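Local coordinates for GDSL-like protein (Collinsella aerofaciens ATCC 25986, PDB 7BXD) that probably hydrolyses acyl esters as a GDSL-type acyl-hydrolase of the SGNH hydrolase superfamily, at residues S29-F34 with G63-E68; V102-V107 with V148-C153; D109-V114 with K161-S166. All blocks are in the same frame, centred on the assembly; numbering follows the deposited sequence. Where two conformers were deposited one is given.

Contact 1: S29-F34 with G63-E68; sequences STICCF and GGAVVE
Ile31 and Val67 lie on one face of a parallel strand pair, where the first strand of an SGNH hydrolase sheet meets the strand at one of its edges. The outer methyl of Ile31, CD1, rests against Ala65 CB at 3.7 Å, just before strand 66-71 begins. Further on, Cys33 SG touches Val67 CG1 at 3.6 Å; Val67 CG1 is anti to its own backbone N (chi1 -177°), on the side from which the sulfur comes. Thr55 of helix 55-61 touches both Cys33 and Val67, so a helix packs on this face.

The backbones between the faces form a regular ladder. Ile31 N donates to Val66 O at 2.8 Å and Ile31 O accepts from Glu68 N at 2.9 Å, the latter bond nearly straight at 175°. Val66 N to Ser29 O and Cys33 N to Glu68 O continue it at the two ends.

On the other face Thr30 CG2 meets the carboxylate carbon Glu68 CD at 3.7 Å. Glu68 OE1 comes within 3.8 Å of Cys32 CB. An alanine in place of Glu68 would probably leave Thr30 CG2 and Cys32 CB without the cover of its carboxylate. Asp95 lies close to the same OE1, and two acids so near each other would be expected to raise the pKa of one of them. The chemistry is thus two-sided: hydrocarbon and sulfur under the helix, a carboxylate over methyl and methylene on the reverse.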
ATOM      1  N   SER A  29     -20.370  -1.039   3.541  1.00 24.22           N
ATOM      2  CA  SER A  29     -19.530   0.017   3.007  1.00 22.55           C
ATOM      3  C   SER A  29     -19.013  -0.334   1.620  1.00 20.51           C
ATOM      4  O   SER A  29     -18.812  -1.510   1.290  1.00 21.63           O
ATOM      5  CB  SER A  29     -18.325   0.266   3.924  1.00 23.72           C
ATOM      6  OG  SER A  29     -18.686   0.971   5.111  1.00 25.26           O
ATOM      7  N   THR A  30     -18.709   0.714   0.842  1.00 18.64           N
ATOM      8  CA  THR A  30     -17.844   0.594  -0.331  1.00 18.49           C
ATOM      9  C   THR A  30     -16.430   0.998   0.080  1.00 16.86           C
ATOM     10  O   THR A  30     -16.226   2.087   0.631  1.00 18.08           O
ATOM     11  CB  THR A  30     -18.355   1.492  -1.465  1.00 20.15           C
ATOM     12  OG1 THR A  30     -19.646   1.023  -1.867  1.00 22.13           O
ATOM     13  CG2 THR A  30     -17.436   1.452  -2.694  1.00 21.16           C
ATOM     14  N   ILE A  31     -15.462   0.127  -0.212  1.00 16.34           N
ATOM     15  CA  ILE A  31     -14.079   0.283   0.243  1.00 15.51           C
ATOM     16  C   ILE A  31     -13.203   0.455  -0.996  1.00 15.17           C
ATOM     17  O   ILE A  31     -13.118  -0.459  -1.829  1.00 16.69           O
ATOM     18  CB  ILE A  31     -13.632  -0.939   1.061  1.00 16.22           C
ATOM     19  CG1 ILE A  31     -14.596  -1.159   2.251  1.00 17.78           C
ATOM     20  CG2 ILE A  31     -12.188  -0.751   1.540  1.00 16.76           C
ATOM     21  CD1 ILE A  31     -14.297  -2.413   3.066  1.00 19.21           C
ATOM     22  N   CYS A  32     -12.548   1.609  -1.113  1.00 14.80           N
ATOM     23  CA  CYS A  32     -11.686   1.914  -2.250  1.00 14.89           C
ATOM     24  C   CYS A  32     -10.232   1.624  -1.875  1.00 14.28           C
ATOM     25  O   CYS A  32      -9.679   2.277  -0.984  1.00 15.00           O
ATOM     26  CB  CYS A  32     -11.873   3.379  -2.640  1.00 16.55           C
ATOM     27  SG  CYS A  32     -10.847   3.870  -4.024  1.00 17.68           S
ATOM     28  N   CYS A  33      -9.628   0.616  -2.535  1.00 14.15           N
ATOM     29  CA  CYS A  33      -8.269   0.158  -2.235  1.00 14.12           C
ATOM     30  C   CYS A  33      -7.310   0.772  -3.256  1.00 13.63           C
ATOM     31  O   CYS A  33      -7.287   0.359  -4.432  1.00 14.51           O
ATOM     32  CB  CYS A  33      -8.229  -1.375  -2.250  1.00 15.09           C
ATOM     33  SG  CYS A  33      -9.364  -2.084  -1.026  1.00 15.55           S
ATOM     34  N   PHE A  34      -6.520   1.749  -2.809  1.00 13.61           N
ATOM     35  CA  PHE A  34      -5.637   2.536  -3.655  1.00 13.22           C
ATOM     36  C   PHE A  34      -4.217   2.029  -3.374  1.00 13.10           C
ATOM     37  O   PHE A  34      -3.743   2.110  -2.227  1.00 13.68           O
ATOM     38  CB  PHE A  34      -5.824   3.989  -3.232  1.00 13.85           C
ATOM     39  CG  PHE A  34      -5.160   5.027  -4.101  1.00 14.06           C
ATOM     40  CD1 PHE A  34      -4.996   4.855  -5.473  1.00 13.78           C
ATOM     41  CD2 PHE A  34      -4.762   6.245  -3.524  1.00 14.79           C
ATOM     42  CE1 PHE A  34      -4.453   5.870  -6.261  1.00 14.44           C
ATOM     43  CE2 PHE A  34      -4.226   7.273  -4.312  1.00 14.90           C
ATOM     44  CZ  PHE A  34      -4.075   7.093  -5.681  1.00 15.00           C
ATOM     45  N   GLY A  63     -18.361  -9.356   5.519  1.00 22.62           N
ATOM     46  CA  GLY A  63     -19.807  -9.484   5.586  1.00 24.58           C
ATOM     47  C   GLY A  63     -20.563  -8.840   4.449  1.00 25.57           C
ATOM     48  O   GLY A  63     -21.779  -8.619   4.563  1.00 27.55           O
ATOM     49  N   GLY A  64     -19.898  -8.548   3.344  1.00 24.64           N
ATOM     50  CA  GLY A  64     -20.588  -8.072   2.171  1.00 23.87           C
ATOM     51  C   GLY A  64     -20.213  -6.682   1.693  1.00 23.37           C
ATOM     52  O   GLY A  64     -20.915  -6.114   0.857  1.00 25.11           O
ATOM     53  N   ALA A  65     -19.102  -6.125   2.180  1.00 22.17           N
ATOM     54  CA  ALA A  65     -18.617  -4.850   1.658  1.00 21.19           C
ATOM     55  C   ALA A  65     -18.345  -4.953   0.158  1.00 20.29           C
ATOM     56  O   ALA A  65     -17.979  -6.013  -0.366  1.00 21.09           O
ATOM     57  CB  ALA A  65     -17.319  -4.466   2.363  1.00 21.74           C
ATOM     58  N   VAL A  66     -18.516  -3.830  -0.537  1.00 20.37           N
ATOM     59  CA  VAL A  66     -18.181  -3.734  -1.950  1.00 20.86           C
ATOM     60  C   VAL A  66     -16.773  -3.173  -2.028  1.00 19.55           C
ATOM     61  O   VAL A  66     -16.497  -2.112  -1.464  1.00 21.56           O
ATOM     62  CB  VAL A  66     -19.182  -2.838  -2.689  1.00 22.61           C
ATOM     63  CG1 VAL A  66     -18.738  -2.601  -4.139  1.00 24.38           C
ATOM     64  CG2 VAL A  66     -20.560  -3.462  -2.642  1.00 24.53           C
ATOM     65  N   VAL A  67     -15.871  -3.879  -2.689  1.00 18.24           N
ATOM     66  CA  VAL A  67     -14.458  -3.522  -2.668  1.00 17.70           C
ATOM     67  C   VAL A  67     -14.028  -3.152  -4.079  1.00 18.11           C
ATOM     68  O   VAL A  67     -14.262  -3.919  -5.023  1.00 20.73           O
ATOM     69  CB  VAL A  67     -13.598  -4.652  -2.078  1.00 18.51           C
ATOM     70  CG1 VAL A  67     -12.134  -4.209  -2.013  1.00 18.97           C
ATOM     71  CG2 VAL A  67     -14.089  -5.019  -0.674  1.00 19.14           C
ATOM     72  N   GLU A  68     -13.433  -1.968  -4.229  1.00 16.98           N
ATOM     73  CA  GLU A  68     -12.953  -1.479  -5.510  1.00 16.83           C
ATOM     74  C   GLU A  68     -11.428  -1.512  -5.539  1.00 16.01           C
ATOM     75  O   GLU A  68     -10.764  -1.078  -4.590  1.00 17.46           O
ATOM     76  CB  GLU A  68     -13.405  -0.029  -5.735  1.00 19.12           C
ATOM     77  CG  GLU A  68     -14.898   0.187  -5.546  1.00 22.36           C
ATOM     78  CD  GLU A  68     -15.313   1.622  -5.682  1.00 25.34           C
ATOM     79  OE1 GLU A  68     -14.582   2.490  -5.162  1.00 24.43           O
ATOM     80  OE2 GLU A  68     -16.392   1.871  -6.284  1.00 29.04           O
TER

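Contact 2: V102-V107 with V148-C153; sequences VVFGGV and VFMTPC
Phe104, Met150 and Val103 bury more surface than any other residues of this contact between neighbouring strands of the parallel sheet, a beta-alpha-beta crossover of the SGNH hydrolase fold. Met150 bends at chi3 (-62°), bringing its methyl CE over one face of the Phe104 ring, toward the rim, 3.7 Å from CG. CE makes a CH-pi contact with the ring and also touches Val102 CG1; the sulfur SD, farther off, gives the Met-aromatic contact. Cys153 SG approaches the same ring in its plane, at the edge, 3.8 Å from CZ.

On the reverse face Val103 CB stands 3.8 Å from the centroid of the Phe149 ring, almost on the ring normal. The Val103 backbone bonds to both neighbours of Phe149: its N donates to Val148 O, and its O accepts from Met150 N at 2.8 Å.

Any side chain on Gly106, the N-cap of helix 107-111, would collide with the carbonyl oxygen before it and with Pro152 CG. This is the glycine of the GxND block, which in this family typically supplies an oxyanion-hole asparagine. Where the strands part, one water accepts from Gly105 N at 2.9 Å and lies 2.7 Å from Met150 O.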
ATOM      1  N   VAL A 102      -8.531   2.815   1.606  1.00 13.58           N
ATOM      2  CA  VAL A 102      -7.398   2.040   2.125  1.00 13.70           C
ATOM      3  C   VAL A 102      -6.221   2.328   1.206  1.00 12.94           C
ATOM      4  O   VAL A 102      -6.263   1.975   0.017  1.00 14.36           O
ATOM      5  CB  VAL A 102      -7.716   0.534   2.160  1.00 14.57           C
ATOM      6  CG1 VAL A 102      -6.500  -0.247   2.629  1.00 15.75           C
ATOM      7  CG2 VAL A 102      -8.920   0.255   3.074  1.00 15.89           C
ATOM      8  N   VAL A 103      -5.182   3.005   1.728  1.00 12.51           N
ATOM      9  CA  VAL A 103      -4.028   3.415   0.918  1.00 12.98           C
ATOM     10  C   VAL A 103      -2.853   2.543   1.327  1.00 13.09           C
ATOM     11  O   VAL A 103      -2.451   2.553   2.500  1.00 13.32           O
ATOM     12  CB  VAL A 103      -3.703   4.908   1.104  1.00 13.64           C
ATOM     13  CG1 VAL A 103      -2.523   5.283   0.217  1.00 15.05           C
ATOM     14  CG2 VAL A 103      -4.936   5.783   0.810  1.00 15.35           C
ATOM     15  N   PHE A 104      -2.296   1.798   0.367  1.00 12.70           N
ATOM     16  CA  PHE A 104      -1.284   0.777   0.630  1.00 12.72           C
ATOM     17  C   PHE A 104      -0.180   0.955  -0.407  1.00 12.60           C
ATOM     18  O   PHE A 104      -0.359   0.586  -1.567  1.00 13.16           O
ATOM     19  CB  PHE A 104      -1.995  -0.572   0.486  1.00 13.48           C
ATOM     20  CG  PHE A 104      -1.144  -1.813   0.716  1.00 13.09           C
ATOM     21  CD1 PHE A 104      -0.055  -1.841   1.590  1.00 13.13           C
ATOM     22  CD2 PHE A 104      -1.519  -3.000   0.069  1.00 13.25           C
ATOM     23  CE1 PHE A 104       0.645  -3.020   1.813  1.00 13.96           C
ATOM     24  CE2 PHE A 104      -0.811  -4.181   0.285  1.00 13.95           C
ATOM     25  CZ  PHE A 104       0.277  -4.185   1.157  1.00 14.33           C
ATOM     26  N   GLY A 105       0.924   1.585  -0.026  1.00 13.04           N
ATOM     27  CA  GLY A 105       1.996   1.848  -0.972  1.00 13.31           C
ATOM     28  C   GLY A 105       3.269   2.204  -0.245  1.00 12.93           C
ATOM     29  O   GLY A 105       3.309   2.262   0.989  1.00 13.37           O
ATOM     30  N   GLY A 106       4.322   2.453  -1.040  1.00 13.18           N
ATOM     31  CA  GLY A 106       5.589   2.934  -0.532  1.00 13.57           C
ATOM     32  C   GLY A 106       6.769   2.035  -0.838  1.00 13.45           C
ATOM     33  O   GLY A 106       7.911   2.511  -0.785  1.00 14.51           O
ATOM     34  N   VAL A 107       6.551   0.765  -1.197  1.00 13.58           N
ATOM     35  CA  VAL A 107       7.716  -0.069  -1.474  1.00 14.24           C
ATOM     36  C   VAL A 107       8.443   0.453  -2.705  1.00 13.78           C
ATOM     37  O   VAL A 107       9.675   0.325  -2.803  1.00 14.93           O
ATOM     38  CB  VAL A 107       7.383  -1.581  -1.554  1.00 14.23           C
ATOM     39  CG1 VAL A 107       6.636  -1.924  -2.856  1.00 15.37           C
ATOM     40  CG2 VAL A 107       8.640  -2.429  -1.404  1.00 16.07           C
ATOM     41  N   VAL A 148      -7.689   4.868   5.984  1.00 13.34           N
ATOM     42  CA  VAL A 148      -6.778   3.982   6.704  1.00 13.60           C
ATOM     43  C   VAL A 148      -5.566   3.788   5.803  1.00 12.86           C
ATOM     44  O   VAL A 148      -5.718   3.450   4.618  1.00 13.89           O
ATOM     45  CB  VAL A 148      -7.445   2.617   7.002  1.00 14.54           C
ATOM     46  CG1 VAL A 148      -6.490   1.685   7.714  1.00 15.32           C
ATOM     47  CG2 VAL A 148      -8.737   2.766   7.810  1.00 15.98           C
ATOM     48  N   PHE A 149      -4.370   3.962   6.357  1.00 12.24           N
ATOM     49  CA  PHE A 149      -3.148   3.652   5.619  1.00 12.43           C
ATOM     50  C   PHE A 149      -2.651   2.280   6.061  1.00 11.94           C
ATOM     51  O   PHE A 149      -2.786   1.894   7.225  1.00 13.47           O
ATOM     52  CB  PHE A 149      -2.034   4.685   5.865  1.00 13.52           C
ATOM     53  CG  PHE A 149      -2.003   5.793   4.849  1.00 13.32           C
ATOM     54  CD1 PHE A 149      -3.085   6.669   4.713  1.00 13.53           C
ATOM     55  CD2 PHE A 149      -0.906   5.940   3.998  1.00 14.30           C
ATOM     56  CE1 PHE A 149      -3.037   7.682   3.754  1.00 14.03           C
ATOM     57  CE2 PHE A 149      -0.869   6.978   3.059  1.00 15.15           C
ATOM     58  CZ  PHE A 149      -1.934   7.845   2.932  1.00 14.76           C
ATOM     59  N   MET A 150      -2.039   1.552   5.125  1.00 12.49           N
ATOM     60  CA  MET A 150      -1.351   0.302   5.435  1.00 12.81           C
ATOM     61  C   MET A 150       0.102   0.453   5.040  1.00 12.74           C
ATOM     62  O   MET A 150       0.413   0.830   3.909  1.00 13.43           O
ATOM     63  CB  MET A 150      -1.996  -0.897   4.694  1.00 13.69           C
ATOM     64  CG  MET A 150      -3.505  -0.920   4.890  1.00 13.22           C
ATOM     65  SD  MET A 150      -4.290  -2.531   4.663  1.00 13.94           S
ATOM     66  CE  MET A 150      -3.883  -2.838   2.938  1.00 15.22           C
ATOM     67  N   THR A 151       1.003   0.197   5.976  1.00 12.71           N
ATOM     68  CA  THR A 151       2.425   0.339   5.675  1.00 12.66           C
ATOM     69  C   THR A 151       2.855  -0.717   4.655  1.00 12.80           C
ATOM     70  O   THR A 151       2.286  -1.815   4.610  1.00 13.50           O
ATOM     71  CB  THR A 151       3.244   0.230   6.954  1.00 13.29           C
ATOM     72  OG1 THR A 151       2.890  -1.012   7.581  1.00 12.94           O
ATOM     73  CG2 THR A 151       2.995   1.396   7.911  1.00 14.18           C
ATOM     74  N   PRO A 152       3.850  -0.399   3.823  1.00 12.84           N
ATOM     75  CA  PRO A 152       4.246  -1.326   2.751  1.00 13.53           C
ATOM     76  C   PRO A 152       4.870  -2.585   3.306  1.00 12.76           C
ATOM     77  O   PRO A 152       5.700  -2.540   4.230  1.00 13.94           O
ATOM     78  CB  PRO A 152       5.283  -0.513   1.946  1.00 14.22           C
ATOM     79  CG  PRO A 152       5.798   0.545   2.928  1.00 14.22           C
ATOM     80  CD  PRO A 152       4.566   0.888   3.748  1.00 13.95           C
ATOM     81  N   CYS A 153       4.480  -3.742   2.723  1.00 13.25           N
ATOM     82  CA  CYS A 153       5.024  -5.006   3.204  1.00 12.93           C
ATOM     83  C   CYS A 153       6.528  -5.100   2.948  1.00 12.45           C
ATOM     84  O   CYS A 153       7.084  -4.474   2.035  1.00 13.21           O
ATOM     85  CB  CYS A 153       4.321  -6.184   2.521  1.00 13.86           C
ATOM     86  SG  CYS A 153       2.621  -6.363   3.152  1.00 14.25           S
TER
HETATM   87  O   HOH W   1       0.371   3.099   2.382  1.00 22.67           O

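Contact 3: D109-V114 with K161-S166; sequences DFSRNV and KDIPAS
The C-terminal end of helix 107-111, which follows directly on the GxND block of SGNH hydrolases, meets the long loop after strand 146-150 through a polar grip of Arg112 on Lys161 and apolar packing of Phe110 and Ser111 on Pro164. Arg112 is the first residue to leave helical geometry, and its side chain bends at chi2 (-54°) on the way to the loop. Its guanidinium then takes a single carbonyl end-on with two nitrogens: NH2 lies 2.7 Å and NH1 2.9 Å from Lys161 O. The oxygen sits in the guanidinium plane, yet sharing it bends both bonds, to 150° at NH2 and 137° at NH1. Ile163 CG1 lies over one face of the same group, 3.7 Å from NH2.

Directly after Lys161 the loop forms a G1 beta bulge at Asp162 and Ile163, with Asp162 at positive phi. One water accepts from Arg112 NH1 at 2.6 Å and lies 2.8 Å from Ser111 O and 2.9 Å from Asp162 OD1, linking the helix end to a carboxylate that stands too far from the arginine for a direct salt bridge.

Deeper in, the contact turns apolar. The Phe110 and Pro164 side chains run alongside in opposing senses, with Phe110 CZ 3.6 Å from Pro164 CG. Ala165 O lies at the ring's edge, 3.4 Å from Phe110 CZ, and Pro164 CD packs on Ser111 CB. Gln176 and Tyr179 of helix 176-189 also touch Phe110. Pro164 O, close to Phe110 CE2, is buried here without a polar partner in the model.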
ATOM      1  N   ASP A 109       8.604   3.689  -3.657  1.00 13.68           N
ATOM      2  CA  ASP A 109       9.328   4.886  -3.258  1.00 13.75           C
ATOM      3  C   ASP A 109      10.682   4.513  -2.673  1.00 13.81           C
ATOM      4  O   ASP A 109      11.697   5.176  -2.956  1.00 14.99           O
ATOM      5  CB  ASP A 109       8.494   5.688  -2.253  1.00 14.14           C
ATOM      6  CG  ASP A 109       7.147   6.080  -2.824  1.00 13.96           C
ATOM      7  OD1 ASP A 109       6.291   5.155  -2.942  1.00 14.18           O
ATOM      8  OD2 ASP A 109       6.971   7.279  -3.160  1.00 14.09           O
ATOM      9  N   PHE A 110      10.713   3.473  -1.818  1.00 14.33           N
ATOM     10  CA  PHE A 110      11.965   2.980  -1.267  1.00 14.34           C
ATOM     11  C   PHE A 110      12.856   2.438  -2.389  1.00 15.36           C
ATOM     12  O   PHE A 110      14.013   2.838  -2.535  1.00 16.48           O
ATOM     13  CB  PHE A 110      11.638   1.882  -0.251  1.00 14.99           C
ATOM     14  CG  PHE A 110      12.799   0.953   0.052  1.00 15.06           C
ATOM     15  CD1 PHE A 110      13.994   1.445   0.598  1.00 15.20           C
ATOM     16  CD2 PHE A 110      12.679  -0.402  -0.202  1.00 15.09           C
ATOM     17  CE1 PHE A 110      15.047   0.571   0.880  1.00 16.10           C
ATOM     18  CE2 PHE A 110      13.724  -1.267   0.076  1.00 15.40           C
ATOM     19  CZ  PHE A 110      14.913  -0.776   0.613  1.00 15.29           C
ATOM     20  N   SER A 111      12.330   1.515  -3.203  0.53 15.85           N
ATOM     21  CA  SER A 111      13.180   0.805  -4.153  0.53 18.09           C
ATOM     22  C   SER A 111      13.631   1.684  -5.314  0.53 18.26           C
ATOM     23  O   SER A 111      14.666   1.390  -5.927  0.53 19.20           O
ATOM     24  CB  SER A 111      12.500  -0.480  -4.644  0.53 20.61           C
ATOM     25  OG  SER A 111      11.432  -0.213  -5.524  0.53 21.76           O
ATOM     26  N   ARG A 112      12.878   2.733  -5.651  1.00 18.37           N
ATOM     27  CA  ARG A 112      13.218   3.611  -6.764  1.00 19.06           C
ATOM     28  C   ARG A 112      13.643   5.003  -6.305  1.00 18.78           C
ATOM     29  O   ARG A 112      13.586   5.952  -7.081  1.00 20.44           O
ATOM     30  CB  ARG A 112      12.084   3.642  -7.801  1.00 21.35           C
ATOM     31  CG  ARG A 112      11.692   2.265  -8.318  1.00 24.87           C
ATOM     32  CD  ARG A 112      12.898   1.526  -8.860  1.00 29.18           C
ATOM     33  NE  ARG A 112      12.503   0.379  -9.665  1.00 32.31           N
ATOM     34  CZ  ARG A 112      13.256  -0.698  -9.837  1.00 34.27           C
ATOM     35  NH1 ARG A 112      14.440  -0.774  -9.247  1.00 35.31           N
ATOM     36  NH2 ARG A 112      12.820  -1.703 -10.585  1.00 34.87           N
ATOM     37  N   ASN A 113      14.119   5.137  -5.065  1.00 18.36           N
ATOM     38  CA  ASN A 113      14.921   6.293  -4.667  1.00 18.30           C
ATOM     39  C   ASN A 113      14.140   7.606  -4.713  1.00 18.65           C
ATOM     40  O   ASN A 113      14.615   8.623  -5.208  1.00 20.21           O
ATOM     41  CB  ASN A 113      16.211   6.318  -5.486  1.00 19.54           C
ATOM     42  CG  ASN A 113      16.955   5.051  -5.284  1.00 19.94           C
ATOM     43  OD1 ASN A 113      17.340   4.748  -4.159  1.00 20.57           O
ATOM     44  ND2 ASN A 113      17.104   4.247  -6.332  1.00 20.84           N
ATOM     45  N   VAL A 114      12.932   7.583  -4.175  1.00 17.00           N
ATOM     46  CA  VAL A 114      12.211   8.839  -3.925  1.00 16.48           C
ATOM     47  C   VAL A 114      12.866   9.548  -2.742  1.00 16.24           C
ATOM     48  O   VAL A 114      13.029   8.934  -1.668  1.00 16.01           O
ATOM     49  CB  VAL A 114      10.735   8.531  -3.632  1.00 16.10           C
ATOM     50  CG1 VAL A 114      10.038   9.715  -2.974  1.00 16.24           C
ATOM     51  CG2 VAL A 114      10.053   8.123  -4.922  1.00 16.64           C
ATOM     52  N   LYS A 161      15.684  -6.837 -11.008  1.00 33.18           N
ATOM     53  CA  LYS A 161      14.976  -5.598 -11.270  1.00 33.71           C
ATOM     54  C   LYS A 161      15.536  -4.443 -10.461  1.00 32.55           C
ATOM     55  O   LYS A 161      14.906  -3.388 -10.409  1.00 32.05           O
ATOM     56  CB  LYS A 161      13.472  -5.755 -11.008  1.00 35.72           C
ATOM     57  CG  LYS A 161      12.840  -7.018 -11.607  1.00 38.14           C
ATOM     58  CD  LYS A 161      12.810  -6.969 -13.125  1.00 40.27           C
ATOM     59  CE  LYS A 161      11.792  -7.955 -13.688  1.00 42.00           C
ATOM     60  NZ  LYS A 161      11.493  -7.667 -15.113  1.00 43.03           N
ATOM     61  N   ASP A 162      16.717  -4.612  -9.854  1.00 31.61           N
ATOM     62  CA  ASP A 162      17.349  -3.556  -9.041  1.00 31.41           C
ATOM     63  C   ASP A 162      16.457  -3.119  -7.873  1.00 28.50           C
ATOM     64  O   ASP A 162      16.449  -1.950  -7.474  1.00 28.94           O
ATOM     65  CB  ASP A 162      17.838  -2.365  -9.887  1.00 34.31           C
ATOM     66  CG  ASP A 162      18.721  -1.382  -9.092  1.00 36.65           C
ATOM     67  OD1 ASP A 162      18.592  -0.156  -9.296  1.00 37.26           O
ATOM     68  OD2 ASP A 162      19.531  -1.828  -8.250  1.00 37.68           O
ATOM     69  N   ILE A 163      15.722  -4.059  -7.295  1.00 25.18           N
ATOM     70  CA  ILE A 163      14.865  -3.785  -6.140  1.00 21.88           C
ATOM     71  C   ILE A 163      15.580  -4.301  -4.891  1.00 19.49           C
ATOM     72  O   ILE A 163      15.794  -5.516  -4.776  1.00 18.94           O
ATOM     73  CB  ILE A 163      13.489  -4.448  -6.311  1.00 22.74           C
ATOM     74  CG1 ILE A 163      12.785  -3.850  -7.554  1.00 23.56           C
ATOM     75  CG2 ILE A 163      12.684  -4.301  -5.020  1.00 21.93           C
ATOM     76  CD1 ILE A 163      11.497  -4.493  -7.952  1.00 24.45           C
ATOM     77  N   PRO A 164      15.936  -3.440  -3.937  1.00 18.94           N
ATOM     78  CA  PRO A 164      16.614  -3.909  -2.718  1.00 19.23           C
ATOM     79  C   PRO A 164      15.655  -4.623  -1.773  1.00 17.80           C
ATOM     80  O   PRO A 164      14.435  -4.407  -1.795  1.00 18.26           O
ATOM     81  CB  PRO A 164      17.133  -2.619  -2.071  1.00 20.99           C
ATOM     82  CG  PRO A 164      16.333  -1.525  -2.662  1.00 22.07           C
ATOM     83  CD  PRO A 164      15.748  -1.979  -3.957  1.00 20.44           C
ATOM     84  N   ALA A 165      16.219  -5.503  -0.943  1.00 17.30           N
ATOM     85  CA  ALA A 165      15.462  -6.053   0.173  1.00 16.78           C
ATOM     86  C   ALA A 165      15.211  -4.968   1.217  1.00 16.01           C
ATOM     87  O   ALA A 165      15.910  -3.955   1.286  1.00 15.88           O
ATOM     88  CB  ALA A 165      16.253  -7.175   0.840  1.00 18.00           C
ATOM     89  N   SER A 166      14.235  -5.215   2.093  1.00 15.37           N
ATOM     90  CA  SER A 166      13.794  -4.158   3.010  1.00 16.79           C
ATOM     91  C   SER A 166      14.906  -3.677   3.905  1.00 18.94           C
ATOM     92  O   SER A 166      14.905  -2.492   4.330  1.00 19.94           O
ATOM     93  CB  SER A 166      12.667  -4.720   3.886  1.00 16.88           C
ATOM     94  OG  SER A 166      11.519  -4.958   3.107  1.00 15.56           O
TER
HETATM   95  O   HOH W   2      16.143   0.991  -8.276  1.00 40.62           O

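How the contacts relate
From the N terminus, contact 1 comes first, closing a 28-residue loop by pairing the first strand, 30-35, with strand 66-71 at one edge of the sheet. It is complete before contact 2 opens at 102-107. Contact 3 opens almost at once, at 109-114, still ahead of 148-153, which closes contact 2; 161-166 then closes contact 3, so these two cross rather than nest. Contacts 1 and 2 share the sheet: strand 100-104 lies directly beside strand 30-35, with Phe34 N 2.8 Å from Val102 O. Contact 3 adjoins contact 2 only through the sequence, and ties the helix following strand 100-104 to the loop following strand 146-150, at about 29 Å from contact 1 between centres.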